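Local coordinates for PCF11 protein (PDB 1SZ9) that takes part in processing the 3' ends of messenger RNA and binds the carboxy-terminal domain of RNA polymerase II through its CTD-interacting domain, at residues S14-L19 with V45-S50; T28-L33 with F64-S69. One frame throughout, in Å; residues are numbered along the deposited sequence.

Interaction 1 of 2, residues S14-L19 with V45-S50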
# COMPACT_ATOMS: atom_id res chain seq x y z
N SER A 14 8.80 3.31 13.75
CA SER A 14 10.20 2.95 13.88
C SER A 14 10.58 1.78 12.96
O SER A 14 11.63 1.78 12.31
CB SER A 14 10.49 2.60 15.34
OG SER A 14 11.79 2.06 15.50
N ILE A 15 9.72 0.77 12.94
CA ILE A 15 9.95 -0.38 12.09
C ILE A 15 9.83 0.03 10.62
O ILE A 15 10.65 -0.33 9.78
CB ILE A 15 8.94 -1.49 12.44
CG1 ILE A 15 9.24 -2.00 13.86
CG2 ILE A 15 8.99 -2.60 11.40
CD1 ILE A 15 8.21 -2.97 14.41
N LEU A 16 8.80 0.81 10.31
CA LEU A 16 8.57 1.25 8.94
C LEU A 16 9.80 1.98 8.37
O LEU A 16 10.13 1.84 7.19
CB LEU A 16 7.34 2.16 8.92
CG LEU A 16 6.68 2.62 7.62
CD1 LEU A 16 6.50 1.48 6.61
CD2 LEU A 16 5.33 3.21 8.02
N GLU A 17 10.49 2.74 9.22
CA GLU A 17 11.68 3.48 8.81
C GLU A 17 12.78 2.53 8.35
O GLU A 17 13.68 2.92 7.63
CB GLU A 17 12.22 4.35 9.95
CG GLU A 17 11.31 5.47 10.36
CD GLU A 17 11.15 6.51 9.27
OE1 GLU A 17 12.18 6.94 8.71
OE2 GLU A 17 9.99 6.91 8.99
N GLU A 18 12.71 1.28 8.78
CA GLU A 18 13.71 0.31 8.39
C GLU A 18 13.39 -0.36 7.04
O GLU A 18 14.20 -1.14 6.54
CB GLU A 18 13.84 -0.76 9.48
CG GLU A 18 14.51 -0.30 10.77
CD GLU A 18 15.92 0.21 10.54
OE1 GLU A 18 16.71 -0.49 9.88
OE2 GLU A 18 16.23 1.33 11.01
N LEU A 19 12.23 -0.05 6.47
CA LEU A 19 11.80 -0.66 5.20
C LEU A 19 12.48 0.01 4.00
O LEU A 19 11.84 0.73 3.23
CB LEU A 19 10.30 -0.53 5.02
CG LEU A 19 9.44 -1.78 4.81
CD1 LEU A 19 8.15 -1.35 4.15
CD2 LEU A 19 10.16 -2.85 3.99
N VAL A 45 -2.37 3.63 8.84
CA VAL A 45 -2.62 4.07 7.47
C VAL A 45 -1.87 5.36 7.16
O VAL A 45 -1.20 5.48 6.13
CB VAL A 45 -4.13 4.26 7.21
CG1 VAL A 45 -4.36 4.96 5.86
CG2 VAL A 45 -4.81 2.90 7.20
N ASP A 46 -1.95 6.34 8.05
CA ASP A 46 -1.27 7.61 7.80
C ASP A 46 0.23 7.46 7.78
O ASP A 46 0.91 8.11 7.01
CB ASP A 46 -1.68 8.66 8.83
CG ASP A 46 -3.10 9.14 8.62
OD1 ASP A 46 -3.61 9.06 7.46
OD2 ASP A 46 -3.71 9.62 9.59
N ALA A 47 0.75 6.59 8.63
CA ALA A 47 2.19 6.34 8.67
C ALA A 47 2.65 5.76 7.32
O ALA A 47 3.66 6.19 6.76
CB ALA A 47 2.51 5.38 9.79
N ILE A 48 1.91 4.79 6.79
CA ILE A 48 2.28 4.19 5.52
C ILE A 48 2.12 5.16 4.35
O ILE A 48 3.00 5.24 3.50
CB ILE A 48 1.48 2.88 5.27
CG1 ILE A 48 1.98 1.81 6.23
CG2 ILE A 48 1.68 2.37 3.83
CD1 ILE A 48 1.21 0.54 6.16
N GLU A 49 1.01 5.90 4.30
CA GLU A 49 0.80 6.85 3.20
C GLU A 49 1.86 7.95 3.27
O GLU A 49 2.36 8.40 2.23
CB GLU A 49 -0.60 7.47 3.25
CG GLU A 49 -1.73 6.44 3.14
CD GLU A 49 -3.07 7.03 2.74
OE1 GLU A 49 -3.29 8.24 2.96
OE2 GLU A 49 -3.93 6.29 2.20
N SER A 50 2.19 8.37 4.49
CA SER A 50 3.20 9.40 4.68
C SER A 50 4.55 8.89 4.15
O SER A 50 5.23 9.60 3.41
CB SER A 50 3.31 9.77 6.18
OG SER A 50 4.38 10.67 6.39

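Interaction 2 of 2, residues T28-L33 with F64-S69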
# COMPACT_ATOMS: atom_id res chain seq x y z
N THR A 28 6.01 -8.51 7.19
CA THR A 28 5.15 -9.42 7.94
C THR A 28 4.92 -8.92 9.36
O THR A 28 3.82 -9.06 9.89
CB THR A 28 5.77 -10.83 7.96
OG1 THR A 28 5.63 -11.41 6.65
CG2 THR A 28 5.03 -11.73 8.98
N THR A 29 5.94 -8.34 9.97
CA THR A 29 5.81 -7.83 11.33
C THR A 29 4.86 -6.63 11.35
O THR A 29 4.04 -6.51 12.26
CB THR A 29 7.20 -7.47 11.92
OG1 THR A 29 7.97 -8.67 12.07
CG2 THR A 29 7.06 -6.80 13.29
N LEU A 30 4.95 -5.76 10.34
CA LEU A 30 4.03 -4.63 10.27
C LEU A 30 2.57 -5.12 10.07
O LEU A 30 1.63 -4.52 10.59
CB LEU A 30 4.41 -3.69 9.11
CG LEU A 30 5.70 -2.87 9.25
CD1 LEU A 30 6.04 -2.15 7.92
CD2 LEU A 30 5.52 -1.83 10.40
N THR A 31 2.40 -6.22 9.33
CA THR A 31 1.08 -6.78 9.06
C THR A 31 0.49 -7.35 10.36
O THR A 31 -0.70 -7.20 10.63
CB THR A 31 1.18 -7.91 7.99
OG1 THR A 31 1.80 -7.37 6.82
CG2 THR A 31 -0.22 -8.46 7.62
N LYS A 32 1.32 -8.01 11.16
CA LYS A 32 0.88 -8.58 12.43
C LYS A 32 0.50 -7.45 13.40
O LYS A 32 -0.48 -7.56 14.12
CB LYS A 32 1.99 -9.45 13.03
CG LYS A 32 2.25 -10.75 12.27
CD LYS A 32 3.56 -11.40 12.71
CE LYS A 32 3.53 -11.80 14.18
NZ LYS A 32 4.76 -12.50 14.58
N LEU A 33 1.27 -6.37 13.41
CA LEU A 33 0.94 -5.23 14.27
C LEU A 33 -0.41 -4.63 13.84
O LEU A 33 -1.22 -4.19 14.67
CB LEU A 33 2.03 -4.14 14.17
CG LEU A 33 3.34 -4.35 14.95
CD1 LEU A 33 4.38 -3.30 14.57
CD2 LEU A 33 3.03 -4.26 16.46
N PHE A 64 4.55 0.45 -0.34
CA PHE A 64 3.31 -0.01 -0.98
C PHE A 64 3.17 -1.53 -0.75
O PHE A 64 2.05 -2.05 -0.68
CB PHE A 64 3.31 0.29 -2.48
CG PHE A 64 2.28 1.31 -2.90
CD1 PHE A 64 0.92 1.04 -2.76
CD2 PHE A 64 2.67 2.54 -3.45
CE1 PHE A 64 -0.04 1.97 -3.16
CE2 PHE A 64 1.72 3.48 -3.85
CZ PHE A 64 0.35 3.19 -3.71
N TYR A 65 4.28 -2.26 -0.65
CA TYR A 65 4.17 -3.71 -0.39
C TYR A 65 3.67 -3.90 1.03
O TYR A 65 2.96 -4.86 1.32
CB TYR A 65 5.50 -4.44 -0.59
CG TYR A 65 5.92 -4.65 -2.03
CD1 TYR A 65 5.05 -4.38 -3.10
CD2 TYR A 65 7.18 -5.16 -2.34
CE1 TYR A 65 5.44 -4.61 -4.45
CE2 TYR A 65 7.58 -5.40 -3.67
CZ TYR A 65 6.70 -5.12 -4.71
OH TYR A 65 7.08 -5.41 -6.01
N ALA A 66 4.02 -2.98 1.93
CA ALA A 66 3.53 -3.06 3.30
C ALA A 66 1.99 -2.85 3.27
O ALA A 66 1.23 -3.60 3.89
CB ALA A 66 4.19 -1.99 4.16
N LEU A 67 1.56 -1.81 2.55
CA LEU A 67 0.14 -1.48 2.38
C LEU A 67 -0.59 -2.70 1.78
O LEU A 67 -1.67 -3.08 2.23
CB LEU A 67 0.01 -0.28 1.43
CG LEU A 67 -1.38 0.30 1.10
CD1 LEU A 67 -1.22 1.75 0.59
CD2 LEU A 67 -2.09 -0.55 0.04
N ASP A 68 0.02 -3.29 0.75
CA ASP A 68 -0.53 -4.45 0.07
C ASP A 68 -0.71 -5.65 1.02
O ASP A 68 -1.76 -6.28 1.05
CB ASP A 68 0.41 -4.86 -1.08
CG ASP A 68 -0.12 -6.03 -1.88
OD1 ASP A 68 -1.01 -5.83 -2.72
OD2 ASP A 68 0.36 -7.16 -1.67
N SER A 69 0.33 -5.95 1.80
CA SER A 69 0.29 -7.08 2.73
C SER A 69 -0.81 -6.89 3.79
O SER A 69 -1.60 -7.79 4.05
CB SER A 69 1.66 -7.28 3.39
OG SER A 69 1.66 -8.37 4.30

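Interaction 1 of 2, residues S14-L19 with V45-S50
Leu16 pushes one methyl against the backbone of helix 41-54, and nearly all of this contact passes through that carbon. Its CD2 lies over the flat face of the peptide group joining Ala47 to Ile48, with Leu16 CD2 3.6 Å from Ala47 O and 3.8 Å from Ala47 C. Two side-chain carbons also border the methyl: Ala47 CB and Ile48 CG1 are each 4.0 Å from Leu16 CD2. The interaction is therefore purely van der Waals, a methyl resting on a helix surface, consistent with the small Ala47 side chain leaving the main chain accessible. With chi1 of Leu16 at -170°, CG stands opposite the backbone N and the branch extends toward helix 41-54, while Leu16 CA and Ile48 CA stay 7.7 Å apart. A type I turn runs from Leu16 to Leu19, with Leu19 N bonded to Leu16 O at 2.9 Å, and Leu19 then packs on Tyr62 and Ala66 of helix 57-73. From helix 3-16, Phe12 too touches both Ala47 and Ile48. Such apolar joining of the first and third helices belongs to the all-helical CID fold, a right-handed superhelix of helices resembling ARM repeats.

Interaction 2 of 2, residues T28-L33 with F64-S69
This is a buried helix-to-helix contact of mixed character, a hydroxyl pair beside an apolar touch, joining helix 24-36 to helix 57-73, its centre about 8 Å from the centre of the chain. The larger, polar part is Thr31 with Ser69, whose hydroxyls meet tip to tip in a hydrogen bond of 2.7 Å between Thr31 OG1 and Ser69 OG. The helices come close enough for two short side chains to span the gap, since Thr31 CA and Ser69 CA are 6.4 Å apart. Ser69 reaches across because its OG is anti to the backbone N (chi1 180°). Thr31 has OG1 beside its own N (chi1 -56°), from where the same oxygen also bonds to Ile27 O one turn back, so two polar partners hold it within a buried setting. Thr31 CG2 lies alongside, 3.9 Å from Ser69 O. In the superhelical CID domain, with its ARM-like repeats, this joins the second helix to the fourth. A valine in place of Thr31 would probably leave the Ser69 hydroxyl without this mate and Ile27 O without the threonine hydroxyl. The smaller, apolar part is made by the neighbouring Leu30, with Ala66 one turn before Ser69: Leu30 CD1 meets Ala66 CB at 4.2 Å.

Both contacts are buried, but they join different helix pairs: interaction 1 ties helix 3-16 to helix 41-54, interaction 2 ties helix 24-36 to helix 57-73. Interaction 2 lies nearer the centre of the chain than interaction 1, which is about 11 Å from it, centre to centre, yet it alone contains a polar bond, while interaction 1 is wholly van der Waals. Their centres are about 10 Å apart and their surfaces merge. Leu16 CD1, the other methyl of that side chain, is 3.9 Å from Leu30 CD1; Ile15 packs on Leu30 and Leu33, and Ile48 CG2 on Leu67 CB. The segments alternate along the chain, and these packing contacts join the two helix pairs side by side.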